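Local coordinates for putative methyltransferase (Porphyromonas gingivalis, PDB 3LL7), which is a putative methyltransferase, probably dependent on S-adenosylmethionine, whose substrate is not established, at residues 65-70 against 132-137. Numbering follows the deposited sequence. Where two conformers were deposited one is given.
Sequences SSLYIP and RHNIPL
Asn134 lays its carboxamide against the backbone of Tyr68 and grips both backbone polar atoms, N and O. Tyr68 N donates to Asn134 OD1 at 2.8 Å, in the carbonyl plane on a lone pair and nearly straight (173° at the hydrogen). Asn134 ND2 donates a hydrogen bond to Tyr68 O at 2.6 Å; this acceptor lies in the amide plane, although the donor is tilted 33° from the plane of the Tyr68 carbonyl. Two bonds on the two branches of one flat group hold its rotation, and the N-H facing one branch and the carbonyl facing the other support the placing of OD1 and ND2. CG, anti to the carbonyl carbon (chi1 -69°), stands beside the backbone N.

A third bond comes from the preceding residue of the helix: His133 NE2 donates to Ser66 O, met at the ring edge near its plane. His133 NE2 lies 2.4 Å from Ser66 O, too short to trust exactly, and Ser66 is modelled in two conformers. The other ring nitrogen of His133, ND1, is hydrogen-bonded to Glu8; both thus face oxygen atoms, and the carboxylate may stabilise a doubly protonated ring.

The methyl CD2 of Leu67 crosses beside the amide, 3.4 Å from Asn134 OD1, and makes an apolar contact with Leu137 CB at 4.2 Å. Helix 8-20 adds Ile11, touching both Tyr68 and His133.

An asparagine side chain pairing with the N-H and C=O of one residue here ties the irregular segment 65-70 to helix 125-138, which connects parallel strands 117-122 and 144-149 in a beta-alpha-beta crossover of the Rossmann-like methyltransferase fold.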
loop_
_atom_site.group_PDB
_atom_site.type_symbol
_atom_site.label_atom_id
_atom_site.label_comp_id
_atom_site.label_asym_id
_atom_site.label_seq_id
_atom_site.Cartn_x
_atom_site.Cartn_y
_atom_site.Cartn_z
ATOM N N SER A 65 -0.744 -26.254 -2.904
ATOM C CA SER A 65 -1.584 -27.338 -2.420
ATOM C C SER A 65 -1.628 -27.375 -0.898
ATOM O O SER A 65 -0.601 -27.272 -0.210
ATOM C CB SER A 65 -1.104 -28.697 -2.962
ATOM O OG SER A 65 -0.197 -29.324 -2.066
ATOM N N SER A 66 -2.833 -27.519 -0.374
ATOM C CA SER A 66 -2.980 -27.691 1.046
ATOM C C SER A 66 -3.136 -26.379 1.791
ATOM O O SER A 66 -3.338 -26.408 3.002
ATOM C CB SER A 66 -1.786 -28.463 1.624
ATOM O OG SER A 66 -2.208 -29.679 2.219
ATOM N N LEU A 67 -3.023 -25.245 1.098
ATOM C CA LEU A 67 -3.257 -23.946 1.766
ATOM C C LEU A 67 -4.719 -23.850 2.109
ATOM O O LEU A 67 -5.583 -24.226 1.293
ATOM C CB LEU A 67 -2.852 -22.713 0.927
ATOM C CG LEU A 67 -1.371 -22.363 0.783
ATOM C CD1 LEU A 67 -1.258 -21.026 0.111
ATOM C CD2 LEU A 67 -0.589 -22.357 2.111
ATOM N N TYR A 68 -4.986 -23.382 3.329
ATOM C CA TYR A 68 -6.329 -23.253 3.834
ATOM C C TYR A 68 -6.573 -21.792 4.230
ATOM O O TYR A 68 -5.844 -21.254 5.061
ATOM C CB TYR A 68 -6.522 -24.154 5.050
ATOM C CG TYR A 68 -7.921 -24.108 5.589
ATOM C CD1 TYR A 68 -8.963 -24.762 4.931
ATOM C CD2 TYR A 68 -8.215 -23.404 6.749
ATOM C CE1 TYR A 68 -10.266 -24.715 5.417
ATOM C CE2 TYR A 68 -9.532 -23.355 7.259
ATOM C CZ TYR A 68 -10.553 -23.999 6.571
ATOM O OH TYR A 68 -11.853 -23.974 7.028
ATOM N N ILE A 69 -7.607 -21.182 3.653
ATOM C CA ILE A 69 -7.963 -19.777 3.958
ATOM C C ILE A 69 -8.958 -19.690 5.104
ATOM O O ILE A 69 -10.072 -20.186 4.982
ATOM C CB ILE A 69 -8.517 -19.065 2.712
ATOM C CG1 ILE A 69 -7.521 -19.208 1.562
ATOM C CG2 ILE A 69 -8.843 -17.583 3.005
ATOM C CD1 ILE A 69 -6.110 -18.681 1.872
ATOM N N PRO A 70 -8.562 -19.041 6.228
ATOM C CA PRO A 70 -9.399 -19.176 7.422
ATOM C C PRO A 70 -10.769 -18.542 7.231
ATOM O O PRO A 70 -11.752 -19.080 7.727
ATOM C CB PRO A 70 -8.598 -18.470 8.523
ATOM C CG PRO A 70 -7.644 -17.558 7.812
ATOM C CD PRO A 70 -7.373 -18.200 6.457
ATOM N N ARG A 132 -0.982 -21.564 11.453
ATOM C CA ARG A 132 -0.217 -22.659 11.976
ATOM C C ARG A 132 -0.082 -23.758 10.900
ATOM O O ARG A 132 0.950 -24.415 10.808
ATOM C CB ARG A 132 -0.881 -23.164 13.285
ATOM C CG ARG A 132 0.006 -23.961 14.196
ATOM C CD ARG A 132 -0.626 -24.178 15.575
ATOM N NE ARG A 132 -0.479 -22.986 16.404
ATOM C CZ ARG A 132 -1.510 -22.249 16.812
ATOM N NH1 ARG A 132 -2.765 -22.614 16.515
ATOM N NH2 ARG A 132 -1.291 -21.164 17.532
ATOM N N HIS A 133 -1.112 -23.936 10.073
ATOM C CA HIS A 133 -1.065 -24.867 8.930
ATOM C C HIS A 133 -0.313 -24.303 7.694
ATOM O O HIS A 133 0.524 -24.994 7.091
ATOM C CB HIS A 133 -2.502 -25.245 8.535
ATOM C CG HIS A 133 -2.595 -26.095 7.305
ATOM N ND1 HIS A 133 -2.516 -27.473 7.339
ATOM C CD2 HIS A 133 -2.780 -25.762 6.007
ATOM C CE1 HIS A 133 -2.641 -27.949 6.110
ATOM N NE2 HIS A 133 -2.797 -26.930 5.287
ATOM N N ASN A 134 -0.645 -23.074 7.317
ATOM C CA ASN A 134 -0.167 -22.454 6.077
ATOM C C ASN A 134 1.290 -22.045 6.136
ATOM O O ASN A 134 2.050 -22.259 5.165
ATOM C CB ASN A 134 -0.996 -21.221 5.714
ATOM C CG ASN A 134 -2.419 -21.573 5.301
ATOM O OD1 ASN A 134 -2.687 -22.672 4.810
ATOM N ND2 ASN A 134 -3.317 -20.633 5.467
ATOM N N ILE A 135 1.683 -21.432 7.256
ATOM C CA ILE A 135 3.038 -20.851 7.353
ATOM C C ILE A 135 4.151 -21.864 6.995
ATOM O O ILE A 135 4.998 -21.556 6.139
ATOM C CB ILE A 135 3.266 -20.060 8.695
ATOM C CG1 ILE A 135 2.549 -18.708 8.640
ATOM C CG2 ILE A 135 4.766 -19.888 8.994
ATOM C CD1 ILE A 135 2.429 -17.974 10.032
ATOM N N PRO A 136 4.138 -23.083 7.586
ATOM C CA PRO A 136 5.181 -24.052 7.206
ATOM C C PRO A 136 5.166 -24.494 5.732
ATOM O O PRO A 136 6.194 -24.940 5.229
ATOM C CB PRO A 136 4.913 -25.253 8.123
ATOM C CG PRO A 136 4.164 -24.705 9.260
ATOM C CD PRO A 136 3.307 -23.604 8.686
ATOM N N LEU A 137 4.031 -24.373 5.047
ATOM C CA LEU A 137 3.969 -24.700 3.616
ATOM C C LEU A 137 4.533 -23.578 2.733
ATOM O O LEU A 137 4.757 -23.758 1.524
ATOM C CB LEU A 137 2.530 -25.014 3.214
ATOM C CG LEU A 137 1.879 -26.105 4.074
ATOM C CD1 LEU A 137 0.407 -26.175 3.818
ATOM C CD2 LEU A 137 2.552 -27.455 3.816
#